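Local coordinates for F-actin-capping protein subunit alpha (Dictyostelium discoideum, PDB 4AKR) that caps the fast-growing barbed ends of actin filaments independently of calcium, blocking subunit exchange there without severing the filaments, at residues T47-N52 and I74-Y79; A66-E71 and I88-I93; E128-G133 and G165-V170; A116-E121 and N223-I228. All coordinates share one frame; numbering follows the deposited sequence.

Contact 1: residues T47-N52 and I74-Y79; sequences TFREYN and ISNNEY
R49 reaches out from helix 44-55 to touch the turn that carries N76 and, more loosely, the phenol of Y79. Where the segment I74-Y79 begins, I74 and S75 both face E78 in a classic beta bulge: I74 N binds E78 O at 2.7 Å, while S75 N makes a weak bond to the same oxygen. The chain then reverses through a type I turn from S75 to E78. N76, the first corner residue of that turn, puts its amide across the arginine at about a right angle. Its CG stands anti to the backbone N (chi1 -158°), which carries OD1 to within 3.1 Å of R49 CD, while ND2 lies 3.6 Å above one face of the guanidinium, off toward its rim. Amide and guanidinium planes are inclined by 32°, and no hydrogen bond joins the two. Next comes N77, whose ND2 turns to Y90 O. Y79 closes the set, its OH 4.3 Å from R49 NE and bound to E73 OE1; the other oxygen of that carboxylate, OE2, forms a salt bridge with R49 NH2, so E73 ties arginine and tyrosine together. Were R49 cut back to an alanine, E73 would probably lose its positive mate and the N76 amide the chain it lies against. On helix 44-55, T47 and F48 pack on helix 4-16, whereas R49 meets the hairpin 73-81, which continues into a four-stranded antiparallel sheet through strand 86-91.

Contact 2: residues A66-E71 and I88-I93; sequences ALITKE and ITYDHI
I68 carries CG1 anti to its carbonyl carbon (chi1 -63°), and Y90 swings its CG anti to the backbone N (chi1 -173°), while chi2 of 73° turns a ring face to the isoleucine. CG1 of I68 sits squarely over that face, 4.1 Å from the ring centroid and nearly on the normal, a well-centred CH-pi contact. A second bend in the isoleucine folds CD1 back over the root of the ring, where it meets Y90 CG at 4.1 Å. The other branch, CG2, approaches the imidazole of H92 obliquely, 4.2 Å from NE2. H92 and Y90 also support each other: Y90 CD2 lies 3.6 Å above one face of the imidazole, and H92 CD2 in turn meets the edge of the phenol ring in its plane. Farther along, I88 extends CD1 to A66 CB at 3.7 Å, so that A66 and I68 from one segment face I88 and Y90 from the other, every second residue pointing into the same layer. No hydrogen bond crosses the contact; the CA atoms of I68 and Y90 are 8.4 Å apart, a spacing bridged by side chains and not by strand pairing. The small 58-67 hairpin and the loop after it pack on one face of the four-stranded sheet. V59 of strand 58-61 touches A66, I68 and Y90, and strand 86-91 runs between strands 78-81 and 96-102, with V97 against both I88 and Y90. Helix 44-55 borders the layer, setting T53 on I68, N52 on Y90 and R49 on H92.

Contact 3: residues E128-G133 and G165-V170; sequences EYYPNG and GRWRSV
S169 OG has two partners: W167 NE1 donates a hydrogen bond to it across 2.8 Å, with an N-H...O angle of 148° and the oxygen near the indole plane, while E232 OE2 binds the same hydroxyl. Y130 OH comes within 3.7 Å of S169 OG and is held by the other carboxylate oxygen, E232 OE1, so a single glutamate from helix 217-248 clasps both hydroxyls. Y130 OH is also 3.1 Å from W167 NE1, but the angle is too poor for a hydrogen bond, because the hydroxyl lies over the indole face while the N-H points in the ring plane to S169. The rings meet edge to face. Y130 CE1 lies 3.4 Å above the indole plane, and the Y130 ring and the five-membered ring of W167 have centroids 4.9 Å apart and planes at 60°. CG of W167 stands anti to the backbone N (chi1 178°), and the turn at chi2 presents this face. Y130 is the residue at which the chain leaves helix 112-129; a type I turn follows, closed by G133 N to Y130 O, and leads into strand 134-142, the first of a five-stranded antiparallel meander whose central strand, 163-175, carries W167 and S169. As in capping protein heterodimers generally, the sheets of the two subunits probably join into one, with helices packed on it. A basic side chain of the partner chain bonds Y130 OH, and backbone hydrogen bonds run from E128 and Y129 to that chain.

Contact 4: residues A116-E121 and N223-I228; sequences AAFDEE and NAFKAI
The phenyl ring of F225 lies flat against the backbone of helix 112-129, with the carbonyl carbon of E121 4.0 Å above the centre of one face. Two further groups press on this ring: E121 CB packs closely at 3.3 Å from CD2, and the carbonyl oxygen of F118 approaches CE2 obliquely at 3.6 Å. The F118 ring is met at a slant by two neighbours, A224 CB, 3.9 Å from its CE2, and F225 CE2, 4.1 Å from its CD2. No hydrogen bond or ion pair crosses. Of the E121 side chain, CB does the touching: CG stands anti to the carbonyl carbon (chi1 -61°) and the chain bends at the next bond, leading the carboxylate off to a salt bridge with K124. With F225 shortened to alanine, a gap is likely to open beside the E121 peptide, and F118 would lose part of its ring contact. The helical segments cross at -41° with axes 10.2 Å apart, and the F225 ring, with F118 and A224, packs between them. Both helices lie on the same five-stranded sheet: F118 rests on I148 and C173, F225 on V150, and I228 on W171 and C173. Along helix 112-129 the F225 ring continues onto A122 and Y125, while F118 extends the seam backward to T220 and A221 of helix 217-248.

Overall arrangement
Contacts 1 and 2 build one region: their centres are 6 Å apart, and strands 78-81 and 86-91 pair between them, Y79 O with I88 N and N77 O with Y90 N. Contact 1 is its more solvent-accessible flank and is polar, with the R49 charge paired to E73, whereas contact 2 is wholly buried and mostly apolar, with the H92 ring at its side. Contacts 3 and 4 share helix 112-129 and both involve the five-stranded sheet and helix 217-248, with centres 16 Å apart. Contact 3, nearest the centre of the chain, mixes aromatic packing with buried hydroxyls beside the partner subunit; contact 4, farther out, has aromatic and aliphatic side chains packed on one another and on helix backbone. No atoms of contacts 1 and 2 touch those of 3 and 4.

Contact 1: residues T47-N52 and I74-Y79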
loop_
_atom_site.group_PDB
_atom_site.type_symbol
_atom_site.label_atom_id
_atom_site.label_comp_id
_atom_site.label_asym_id
_atom_site.label_seq_id
_atom_site.Cartn_x
_atom_site.Cartn_y
_atom_site.Cartn_z
ATOM N N THR A 47 3.438 11.071 18.831
ATOM C CA THR A 47 3.031 10.542 17.539
ATOM C C THR A 47 4.060 10.795 16.439
ATOM O O THR A 47 4.510 9.856 15.770
ATOM C CB THR A 47 1.673 11.146 17.123
ATOM O OG1 THR A 47 0.670 10.759 18.072
ATOM C CG2 THR A 47 1.269 10.669 15.742
ATOM N N PHE A 48 4.424 12.059 16.240
ATOM C CA PHE A 48 5.411 12.403 15.220
ATOM C C PHE A 48 6.755 11.729 15.525
ATOM O O PHE A 48 7.431 11.219 14.623
ATOM C CB PHE A 48 5.588 13.922 15.146
ATOM C CG PHE A 48 4.447 14.638 14.474
ATOM C CD1 PHE A 48 3.136 14.429 14.881
ATOM C CD2 PHE A 48 4.693 15.551 13.455
ATOM C CE1 PHE A 48 2.081 15.125 14.279
ATOM C CE2 PHE A 48 3.651 16.250 12.849
ATOM C CZ PHE A 48 2.339 16.036 13.263
ATOM N N ARG A 49 7.135 11.724 16.798
ATOM C CA ARG A 49 8.380 11.091 17.222
ATOM C C ARG A 49 8.446 9.612 16.803
ATOM O O ARG A 49 9.492 9.120 16.354
ATOM C CB ARG A 49 8.516 11.223 18.742
ATOM C CG ARG A 49 9.558 10.328 19.377
ATOM C CD ARG A 49 9.774 10.721 20.828
ATOM N NE ARG A 49 10.545 9.720 21.551
ATOM C CZ ARG A 49 10.012 8.655 22.137
ATOM N NH1 ARG A 49 8.701 8.457 22.084
ATOM N NH2 ARG A 49 10.787 7.784 22.773
ATOM N N GLU A 50 7.324 8.911 16.952
ATOM C CA GLU A 50 7.235 7.493 16.593
ATOM C C GLU A 50 7.479 7.294 15.096
ATOM O O GLU A 50 8.199 6.386 14.692
ATOM C CB GLU A 50 5.861 6.949 16.992
ATOM C CG GLU A 50 5.532 5.548 16.489
ATOM C CD GLU A 50 6.564 4.500 16.881
ATOM O OE1 GLU A 50 7.158 4.625 17.972
ATOM O OE2 GLU A 50 6.767 3.539 16.101
ATOM N N TYR A 51 6.878 8.157 14.282
ATOM C CA TYR A 51 7.046 8.105 12.834
ATOM C C TYR A 51 8.491 8.439 12.448
ATOM O O TYR A 51 9.172 7.642 11.796
ATOM C CB TYR A 51 6.110 9.112 12.155
ATOM C CG TYR A 51 6.234 9.144 10.648
ATOM C CD1 TYR A 51 5.543 8.230 9.849
ATOM C CD2 TYR A 51 7.072 10.065 10.022
ATOM C CE1 TYR A 51 5.685 8.234 8.469
ATOM C CE2 TYR A 51 7.223 10.080 8.644
ATOM C CZ TYR A 51 6.527 9.165 7.872
ATOM O OH TYR A 51 6.653 9.202 6.505
ATOM N N ASN A 52 8.952 9.621 12.855
ATOM C CA ASN A 52 10.301 10.063 12.526
ATOM C C ASN A 52 11.362 9.020 12.840
ATOM O O ASN A 52 12.185 8.686 11.988
ATOM C CB ASN A 52 10.658 11.355 13.264
ATOM C CG ASN A 52 9.878 12.547 12.769
ATOM O OD1 ASN A 52 9.556 12.644 11.583
ATOM N ND2 ASN A 52 9.584 13.476 13.672
ATOM N N ILE A 74 18.787 9.781 22.960
ATOM C CA ILE A 74 19.330 9.970 24.302
ATOM C C ILE A 74 18.214 10.513 25.183
ATOM O O ILE A 74 18.063 10.133 26.343
ATOM C CB ILE A 74 20.487 10.990 24.303
ATOM C CG1 ILE A 74 21.591 10.534 23.348
ATOM C CG2 ILE A 74 21.038 11.137 25.708
ATOM C CD1 ILE A 74 22.695 11.556 23.149
ATOM N N SER A 75 17.440 11.413 24.595
ATOM C CA SER A 75 16.306 12.058 25.238
ATOM C C SER A 75 15.193 12.069 24.197
ATOM O O SER A 75 15.410 11.667 23.050
ATOM C CB SER A 75 16.676 13.488 25.623
ATOM O OG SER A 75 15.528 14.298 25.788
ATOM N N ASN A 76 14.012 12.534 24.585
ATOM C CA ASN A 76 12.877 12.585 23.671
ATOM C C ASN A 76 13.162 13.461 22.444
ATOM O O ASN A 76 12.511 13.326 21.401
ATOM C CB ASN A 76 11.649 13.110 24.414
ATOM C CG ASN A 76 10.347 12.703 23.756
ATOM O OD1 ASN A 76 10.000 13.185 22.672
ATOM N ND2 ASN A 76 9.617 11.802 24.408
ATOM N N ASN A 77 14.136 14.355 22.565
ATOM C CA ASN A 77 14.484 15.239 21.461
ATOM C C ASN A 77 15.984 15.331 21.219
ATOM O O ASN A 77 16.461 16.273 20.582
ATOM C CB ASN A 77 13.926 16.636 21.722
ATOM C CG ASN A 77 12.442 16.617 21.970
ATOM O OD1 ASN A 77 11.983 16.100 22.992
ATOM N ND2 ASN A 77 11.673 17.162 21.029
ATOM N N GLU A 78 16.731 14.359 21.719
ATOM C CA GLU A 78 18.171 14.380 21.529
ATOM C C GLU A 78 18.660 13.081 20.923
ATOM O O GLU A 78 18.353 11.993 21.410
ATOM C CB GLU A 78 18.879 14.652 22.854
ATOM C CG GLU A 78 18.598 16.033 23.419
ATOM C CD GLU A 78 19.251 16.235 24.772
ATOM O OE1 GLU A 78 19.054 15.375 25.659
ATOM O OE2 GLU A 78 19.961 17.246 24.950
ATOM N N TYR A 79 19.435 13.211 19.856
ATOM C CA TYR A 79 19.952 12.061 19.140
ATOM C C TYR A 79 21.461 12.134 18.980
ATOM O O TYR A 79 22.017 13.173 18.617
ATOM C CB TYR A 79 19.233 11.965 17.791
ATOM C CG TYR A 79 17.752 11.724 17.989
ATOM C CD1 TYR A 79 16.874 12.788 18.241
ATOM C CD2 TYR A 79 17.250 10.425 18.083
ATOM C CE1 TYR A 79 15.537 12.559 18.600
ATOM C CE2 TYR A 79 15.919 10.184 18.435
ATOM C CZ TYR A 79 15.074 11.252 18.699
ATOM O OH TYR A 79 13.787 10.994 19.111
#

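Contact 2: residues A66-E71 and I88-I93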
loop_
_atom_site.group_PDB
_atom_site.type_symbol
_atom_site.label_atom_id
_atom_site.label_comp_id
_atom_site.label_asym_id
_atom_site.label_seq_id
_atom_site.Cartn_x
_atom_site.Cartn_y
_atom_site.Cartn_z
ATOM N N ALA A 66 22.890 12.992 9.044
ATOM C CA ALA A 66 22.777 12.063 10.167
ATOM C C ALA A 66 21.384 11.439 10.183
ATOM O O ALA A 66 20.489 11.860 9.440
ATOM C CB ALA A 66 23.039 12.776 11.483
ATOM N N LEU A 67 21.205 10.435 11.033
ATOM C CA LEU A 67 19.924 9.765 11.152
ATOM C C LEU A 67 19.258 9.995 12.509
ATOM O O LEU A 67 19.930 10.116 13.528
ATOM C CB LEU A 67 20.092 8.257 10.940
ATOM C CG LEU A 67 20.525 7.719 9.573
ATOM C CD1 LEU A 67 20.431 6.193 9.585
ATOM C CD2 LEU A 67 19.626 8.282 8.479
ATOM N N ILE A 68 17.929 10.059 12.498
ATOM C CA ILE A 68 17.139 10.200 13.715
ATOM C C ILE A 68 16.548 8.802 13.940
ATOM O O ILE A 68 15.652 8.376 13.202
ATOM C CB ILE A 68 15.980 11.208 13.543
ATOM C CG1 ILE A 68 16.531 12.613 13.263
ATOM C CG2 ILE A 68 15.099 11.195 14.786
ATOM C CD1 ILE A 68 17.452 13.147 14.337
ATOM N N THR A 69 17.057 8.092 14.945
ATOM C CA THR A 69 16.597 6.734 15.240
ATOM C C THR A 69 16.362 6.536 16.728
ATOM O O THR A 69 16.753 7.373 17.537
ATOM C CB THR A 69 17.637 5.693 14.819
ATOM O OG1 THR A 69 18.712 5.693 15.772
ATOM C CG2 THR A 69 18.188 6.019 13.429
ATOM N N LYS A 70 15.732 5.423 17.088
ATOM C CA LYS A 70 15.471 5.138 18.495
ATOM C C LYS A 70 16.757 4.658 19.141
ATOM O O LYS A 70 16.962 4.848 20.337
ATOM C CB LYS A 70 14.403 4.057 18.658
ATOM C CG LYS A 70 13.029 4.424 18.110
ATOM C CD LYS A 70 12.038 3.275 18.307
ATOM C CE LYS A 70 10.723 3.513 17.561
ATOM N NZ LYS A 70 9.775 2.372 17.751
ATOM N N GLU A 71 17.626 4.037 18.350
ATOM C CA GLU A 71 18.884 3.537 18.887
ATOM C C GLU A 71 19.857 4.658 19.228
ATOM O O GLU A 71 20.784 4.456 20.008
ATOM C CB GLU A 71 19.554 2.567 17.918
ATOM C CG GLU A 71 20.818 1.943 18.507
ATOM C CD GLU A 71 20.547 1.158 19.781
ATOM O OE1 GLU A 71 19.406 0.677 19.964
ATOM O OE2 GLU A 71 21.479 1.011 20.598
ATOM N N ILE A 88 22.502 15.765 18.610
ATOM C CA ILE A 88 21.582 16.569 17.821
ATOM C C ILE A 88 20.240 16.729 18.515
ATOM O O ILE A 88 19.617 15.741 18.914
ATOM C CB ILE A 88 21.355 15.914 16.449
ATOM C CG1 ILE A 88 22.694 15.762 15.730
ATOM C CG2 ILE A 88 20.400 16.740 15.626
ATOM C CD1 ILE A 88 22.624 14.920 14.465
ATOM N N THR A 89 19.817 17.977 18.684
ATOM C CA THR A 89 18.522 18.273 19.282
ATOM C C THR A 89 17.594 18.400 18.077
ATOM O O THR A 89 17.932 19.075 17.092
ATOM C CB THR A 89 18.555 19.591 20.094
ATOM O OG1 THR A 89 19.561 19.487 21.111
ATOM C CG2 THR A 89 17.201 19.846 20.770
ATOM N N TYR A 90 16.432 17.756 18.164
ATOM C CA TYR A 90 15.474 17.718 17.058
ATOM C C TYR A 90 14.024 18.036 17.438
ATOM O O TYR A 90 13.530 17.581 18.465
ATOM C CB TYR A 90 15.534 16.314 16.440
ATOM C CG TYR A 90 14.733 16.097 15.180
ATOM C CD1 TYR A 90 15.146 16.650 13.966
ATOM C CD2 TYR A 90 13.624 15.258 15.178
ATOM C CE1 TYR A 90 14.486 16.359 12.783
ATOM C CE2 TYR A 90 12.956 14.958 13.999
ATOM C CZ TYR A 90 13.396 15.509 12.805
ATOM O OH TYR A 90 12.762 15.192 11.630
ATOM N N ASP A 91 13.343 18.813 16.604
ATOM C CA ASP A 91 11.944 19.133 16.863
ATOM C C ASP A 91 11.101 18.186 16.029
ATOM O O ASP A 91 10.979 18.375 14.819
ATOM C CB ASP A 91 11.612 20.562 16.451
ATOM C CG ASP A 91 10.205 20.967 16.866
ATOM O OD1 ASP A 91 9.249 20.224 16.544
ATOM O OD2 ASP A 91 10.055 22.024 17.519
ATOM N N HIS A 92 10.516 17.179 16.672
ATOM C CA HIS A 92 9.707 16.185 15.969
ATOM C C HIS A 92 8.464 16.691 15.256
ATOM O O HIS A 92 8.024 16.098 14.275
ATOM C CB HIS A 92 9.297 15.062 16.925
ATOM C CG HIS A 92 10.398 14.098 17.226
ATOM N ND1 HIS A 92 11.065 14.081 18.430
ATOM C CD2 HIS A 92 10.955 13.122 16.471
ATOM C CE1 HIS A 92 11.985 13.132 18.407
ATOM N NE2 HIS A 92 11.939 12.536 17.229
ATOM N N ILE A 93 7.882 17.774 15.743
ATOM C CA ILE A 93 6.682 18.287 15.111
ATOM C C ILE A 93 6.982 19.105 13.864
ATOM O O ILE A 93 6.266 19.010 12.869
ATOM C CB ILE A 93 5.860 19.127 16.105
ATOM C CG1 ILE A 93 5.352 18.214 17.225
ATOM C CG2 ILE A 93 4.703 19.796 15.389
ATOM C CD1 ILE A 93 4.559 18.910 18.290
#

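Contact 3: residues E128-G133 and G165-V170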
loop_
_atom_site.group_PDB
_atom_site.type_symbol
_atom_site.label_atom_id
_atom_site.label_comp_id
_atom_site.label_asym_id
_atom_site.label_seq_id
_atom_site.Cartn_x
_atom_site.Cartn_y
_atom_site.Cartn_z
ATOM N N GLU A 128 28.512 2.482 -1.481
ATOM C CA GLU A 128 28.546 1.546 -2.596
ATOM C C GLU A 128 27.183 1.039 -3.066
ATOM O O GLU A 128 26.930 0.972 -4.270
ATOM C CB GLU A 128 29.430 0.350 -2.239
ATOM C CG GLU A 128 29.450 -0.759 -3.287
ATOM C CD GLU A 128 30.339 -0.445 -4.477
ATOM O OE1 GLU A 128 31.577 -0.407 -4.303
ATOM O OE2 GLU A 128 29.803 -0.238 -5.589
ATOM N N TYR A 129 26.294 0.702 -2.139
ATOM C CA TYR A 129 25.000 0.157 -2.545
ATOM C C TYR A 129 23.760 1.026 -2.374
ATOM O O TYR A 129 22.684 0.670 -2.852
ATOM C CB TYR A 129 24.776 -1.185 -1.846
ATOM C CG TYR A 129 25.844 -2.193 -2.178
ATOM C CD1 TYR A 129 27.020 -2.262 -1.434
ATOM C CD2 TYR A 129 25.702 -3.051 -3.269
ATOM C CE1 TYR A 129 28.029 -3.160 -1.763
ATOM C CE2 TYR A 129 26.713 -3.953 -3.613
ATOM C CZ TYR A 129 27.870 -4.000 -2.851
ATOM O OH TYR A 129 28.864 -4.893 -3.169
ATOM N N TYR A 130 23.897 2.156 -1.701
ATOM C CA TYR A 130 22.752 3.024 -1.495
ATOM C C TYR A 130 23.072 4.461 -1.892
ATOM O O TYR A 130 23.532 5.255 -1.077
ATOM C CB TYR A 130 22.307 2.965 -0.028
ATOM C CG TYR A 130 21.957 1.573 0.466
ATOM C CD1 TYR A 130 20.662 1.082 0.332
ATOM C CD2 TYR A 130 22.917 0.750 1.066
ATOM C CE1 TYR A 130 20.321 -0.187 0.776
ATOM C CE2 TYR A 130 22.586 -0.532 1.522
ATOM C CZ TYR A 130 21.280 -0.990 1.370
ATOM O OH TYR A 130 20.910 -2.238 1.800
ATOM N N PRO A 131 22.823 4.812 -3.160
ATOM C CA PRO A 131 23.079 6.158 -3.690
ATOM C C PRO A 131 22.687 7.328 -2.774
ATOM O O PRO A 131 23.501 8.215 -2.542
ATOM C CB PRO A 131 22.329 6.159 -5.029
ATOM C CG PRO A 131 21.378 4.958 -4.939
ATOM C CD PRO A 131 22.183 3.959 -4.174
ATOM N N ASN A 132 21.460 7.352 -2.261
ATOM C CA ASN A 132 21.062 8.438 -1.355
ATOM C C ASN A 132 21.035 8.003 0.105
ATOM O O ASN A 132 20.397 8.654 0.938
ATOM C CB ASN A 132 19.670 8.979 -1.694
ATOM C CG ASN A 132 19.596 9.562 -3.076
ATOM O OD1 ASN A 132 20.528 10.233 -3.529
ATOM N ND2 ASN A 132 18.476 9.321 -3.759
ATOM N N GLY A 133 21.720 6.912 0.418
ATOM C CA GLY A 133 21.704 6.416 1.777
ATOM C C GLY A 133 22.520 7.190 2.792
ATOM O O GLY A 133 23.563 7.741 2.480
ATOM N N GLY A 165 9.484 5.993 -2.112
ATOM C CA GLY A 165 9.983 4.737 -1.602
ATOM C C GLY A 165 11.011 4.949 -0.519
ATOM O O GLY A 165 11.548 6.040 -0.365
ATOM N N ARG A 166 11.272 3.896 0.246
ATOM C CA ARG A 166 12.263 3.938 1.306
ATOM C C ARG A 166 12.797 2.538 1.515
ATOM O O ARG A 166 12.094 1.554 1.286
ATOM C CB ARG A 166 11.657 4.455 2.622
ATOM C CG ARG A 166 12.682 4.537 3.756
ATOM C CD ARG A 166 12.083 4.991 5.088
ATOM N NE ARG A 166 11.801 6.427 5.157
ATOM C CZ ARG A 166 12.724 7.387 5.119
ATOM N NH1 ARG A 166 14.013 7.084 5.005
ATOM N NH2 ARG A 166 12.357 8.658 5.230
ATOM N N TRP A 167 14.058 2.461 1.913
ATOM C CA TRP A 167 14.711 1.197 2.206
ATOM C C TRP A 167 15.342 1.407 3.573
ATOM O O TRP A 167 16.096 2.360 3.775
ATOM C CB TRP A 167 15.794 0.868 1.169
ATOM C CG TRP A 167 16.548 -0.416 1.466
ATOM C CD1 TRP A 167 17.346 -0.677 2.552
ATOM C CD2 TRP A 167 16.574 -1.606 0.659
ATOM N NE1 TRP A 167 17.860 -1.951 2.466
ATOM C CE2 TRP A 167 17.401 -2.541 1.317
ATOM C CE3 TRP A 167 15.974 -1.971 -0.555
ATOM C CZ2 TRP A 167 17.645 -3.816 0.803
ATOM C CZ3 TRP A 167 16.220 -3.241 -1.063
ATOM C CH2 TRP A 167 17.047 -4.145 -0.384
ATOM N N ARG A 168 15.007 0.531 4.512
ATOM C CA ARG A 168 15.542 0.612 5.862
ATOM C C ARG A 168 16.211 -0.704 6.235
ATOM O O ARG A 168 15.621 -1.772 6.076
ATOM C CB ARG A 168 14.425 0.897 6.870
ATOM C CG ARG A 168 13.937 2.320 6.907
ATOM C CD ARG A 168 12.712 2.438 7.797
ATOM N NE ARG A 168 11.538 1.862 7.147
ATOM C CZ ARG A 168 10.380 1.637 7.752
ATOM N NH1 ARG A 168 10.231 1.934 9.034
ATOM N NH2 ARG A 168 9.367 1.120 7.076
ATOM N N SER A 169 17.444 -0.615 6.716
ATOM C CA SER A 169 18.202 -1.780 7.160
ATOM C C SER A 169 18.731 -1.494 8.557
ATOM O O SER A 169 19.310 -0.434 8.803
ATOM C CB SER A 169 19.395 -2.066 6.236
ATOM O OG SER A 169 18.994 -2.603 4.996
ATOM N N VAL A 170 18.503 -2.423 9.479
ATOM C CA VAL A 170 19.002 -2.283 10.843
ATOM C C VAL A 170 19.647 -3.608 11.213
ATOM O O VAL A 170 18.956 -4.621 11.404
ATOM C CB VAL A 170 17.872 -1.960 11.853
ATOM C CG1 VAL A 170 18.421 -1.996 13.271
ATOM C CG2 VAL A 170 17.285 -0.576 11.563
#

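Contact 4: residues A116-E121 and N223-I228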
loop_
_atom_site.group_PDB
_atom_site.type_symbol
_atom_site.label_atom_id
_atom_site.label_comp_id
_atom_site.label_asym_id
_atom_site.label_seq_id
_atom_site.Cartn_x
_atom_site.Cartn_y
_atom_site.Cartn_z
ATOM N N ALA A 116 34.173 2.452 15.824
ATOM C CA ALA A 116 34.879 3.184 14.764
ATOM C C ALA A 116 35.285 2.276 13.609
ATOM O O ALA A 116 35.172 2.654 12.448
ATOM C CB ALA A 116 36.114 3.897 15.336
ATOM N N ALA A 117 35.773 1.084 13.925
ATOM C CA ALA A 117 36.151 0.142 12.882
ATOM C C ALA A 117 34.900 -0.270 12.096
ATOM O O ALA A 117 34.961 -0.438 10.882
ATOM C CB ALA A 117 36.822 -1.073 13.486
ATOM N N PHE A 118 33.765 -0.431 12.775
ATOM C CA PHE A 118 32.531 -0.790 12.071
ATOM C C PHE A 118 32.011 0.387 11.254
ATOM O O PHE A 118 31.502 0.225 10.142
ATOM C CB PHE A 118 31.432 -1.225 13.048
ATOM C CG PHE A 118 31.486 -2.682 13.424
ATOM C CD1 PHE A 118 32.571 -3.197 14.133
ATOM C CD2 PHE A 118 30.443 -3.542 13.075
ATOM C CE1 PHE A 118 32.614 -4.551 14.490
ATOM C CE2 PHE A 118 30.476 -4.902 13.428
ATOM C CZ PHE A 118 31.565 -5.403 14.137
ATOM N N ASP A 119 32.148 1.582 11.812
ATOM C CA ASP A 119 31.673 2.776 11.132
ATOM C C ASP A 119 32.352 2.964 9.768
ATOM O O ASP A 119 31.690 3.334 8.804
ATOM C CB ASP A 119 31.881 4.008 12.025
ATOM C CG ASP A 119 30.896 5.113 11.721
ATOM O OD1 ASP A 119 30.232 5.031 10.664
ATOM O OD2 ASP A 119 30.778 6.059 12.529
ATOM N N GLU A 120 33.657 2.704 9.680
ATOM C CA GLU A 120 34.362 2.848 8.395
ATOM C C GLU A 120 33.729 1.947 7.334
ATOM O O GLU A 120 33.566 2.336 6.176
ATOM C CB GLU A 120 35.846 2.461 8.505
ATOM C CG GLU A 120 36.739 3.381 9.334
ATOM C CD GLU A 120 38.222 2.992 9.244
ATOM O OE1 GLU A 120 38.531 1.773 9.246
ATOM O OE2 GLU A 120 39.083 3.902 9.181
ATOM N N GLU A 121 33.392 0.727 7.736
ATOM C CA GLU A 121 32.802 -0.230 6.814
ATOM C C GLU A 121 31.362 0.117 6.426
ATOM O O GLU A 121 30.983 -0.006 5.258
ATOM C CB GLU A 121 32.873 -1.639 7.419
ATOM C CG GLU A 121 34.294 -2.118 7.687
ATOM C CD GLU A 121 35.165 -2.067 6.440
ATOM O OE1 GLU A 121 34.766 -2.652 5.403
ATOM O OE2 GLU A 121 36.250 -1.444 6.494
ATOM N N ASN A 223 34.795 -8.425 8.204
ATOM C CA ASN A 223 34.137 -9.700 8.001
ATOM C C ASN A 223 32.664 -9.668 8.352
ATOM O O ASN A 223 31.897 -10.471 7.842
ATOM C CB ASN A 223 34.872 -10.793 8.776
ATOM C CG ASN A 223 36.309 -10.948 8.307
ATOM O OD1 ASN A 223 36.573 -10.974 7.107
ATOM N ND2 ASN A 223 37.241 -11.045 9.243
ATOM N N ALA A 224 32.256 -8.733 9.200
ATOM C CA ALA A 224 30.850 -8.643 9.565
ATOM C C ALA A 224 30.092 -8.082 8.366
ATOM O O ALA A 224 28.991 -8.528 8.046
ATOM C CB ALA A 224 30.668 -7.737 10.772
ATOM N N PHE A 225 30.701 -7.104 7.700
ATOM C CA PHE A 225 30.091 -6.479 6.537
ATOM C C PHE A 225 30.141 -7.349 5.298
ATOM O O PHE A 225 29.325 -7.190 4.394
ATOM C CB PHE A 225 30.722 -5.109 6.283
ATOM C CG PHE A 225 30.045 -4.005 7.041
ATOM C CD1 PHE A 225 28.935 -3.361 6.507
ATOM C CD2 PHE A 225 30.446 -3.688 8.336
ATOM C CE1 PHE A 225 28.228 -2.426 7.249
ATOM C CE2 PHE A 225 29.748 -2.756 9.090
ATOM C CZ PHE A 225 28.635 -2.124 8.549
ATOM N N LYS A 226 31.087 -8.278 5.251
ATOM C CA LYS A 226 31.150 -9.183 4.117
ATOM C C LYS A 226 29.902 -10.061 4.237
ATOM O O LYS A 226 29.206 -10.311 3.253
ATOM C CB LYS A 226 32.409 -10.051 4.176
ATOM C CG LYS A 226 33.624 -9.427 3.519
ATOM C CD LYS A 226 34.773 -10.410 3.398
ATOM C CE LYS A 226 35.930 -9.780 2.657
ATOM N NZ LYS A 226 37.120 -10.672 2.657
ATOM N N ALA A 227 29.621 -10.505 5.459
ATOM C CA ALA A 227 28.462 -11.349 5.726
ATOM C C ALA A 227 27.167 -10.572 5.499
ATOM O O ALA A 227 26.297 -11.013 4.744
ATOM C CB ALA A 227 28.517 -11.869 7.156
ATOM N N ILE A 228 27.046 -9.416 6.157
ATOM C CA ILE A 228 25.863 -8.566 6.017
ATOM C C ILE A 228 25.578 -8.211 4.552
ATOM O O ILE A 228 24.432 -8.252 4.115
ATOM C CB ILE A 228 26.022 -7.249 6.823
ATOM C CG1 ILE A 228 25.875 -7.526 8.317
ATOM C CG2 ILE A 228 24.991 -6.218 6.382
ATOM C CD1 ILE A 228 26.133 -6.303 9.183
#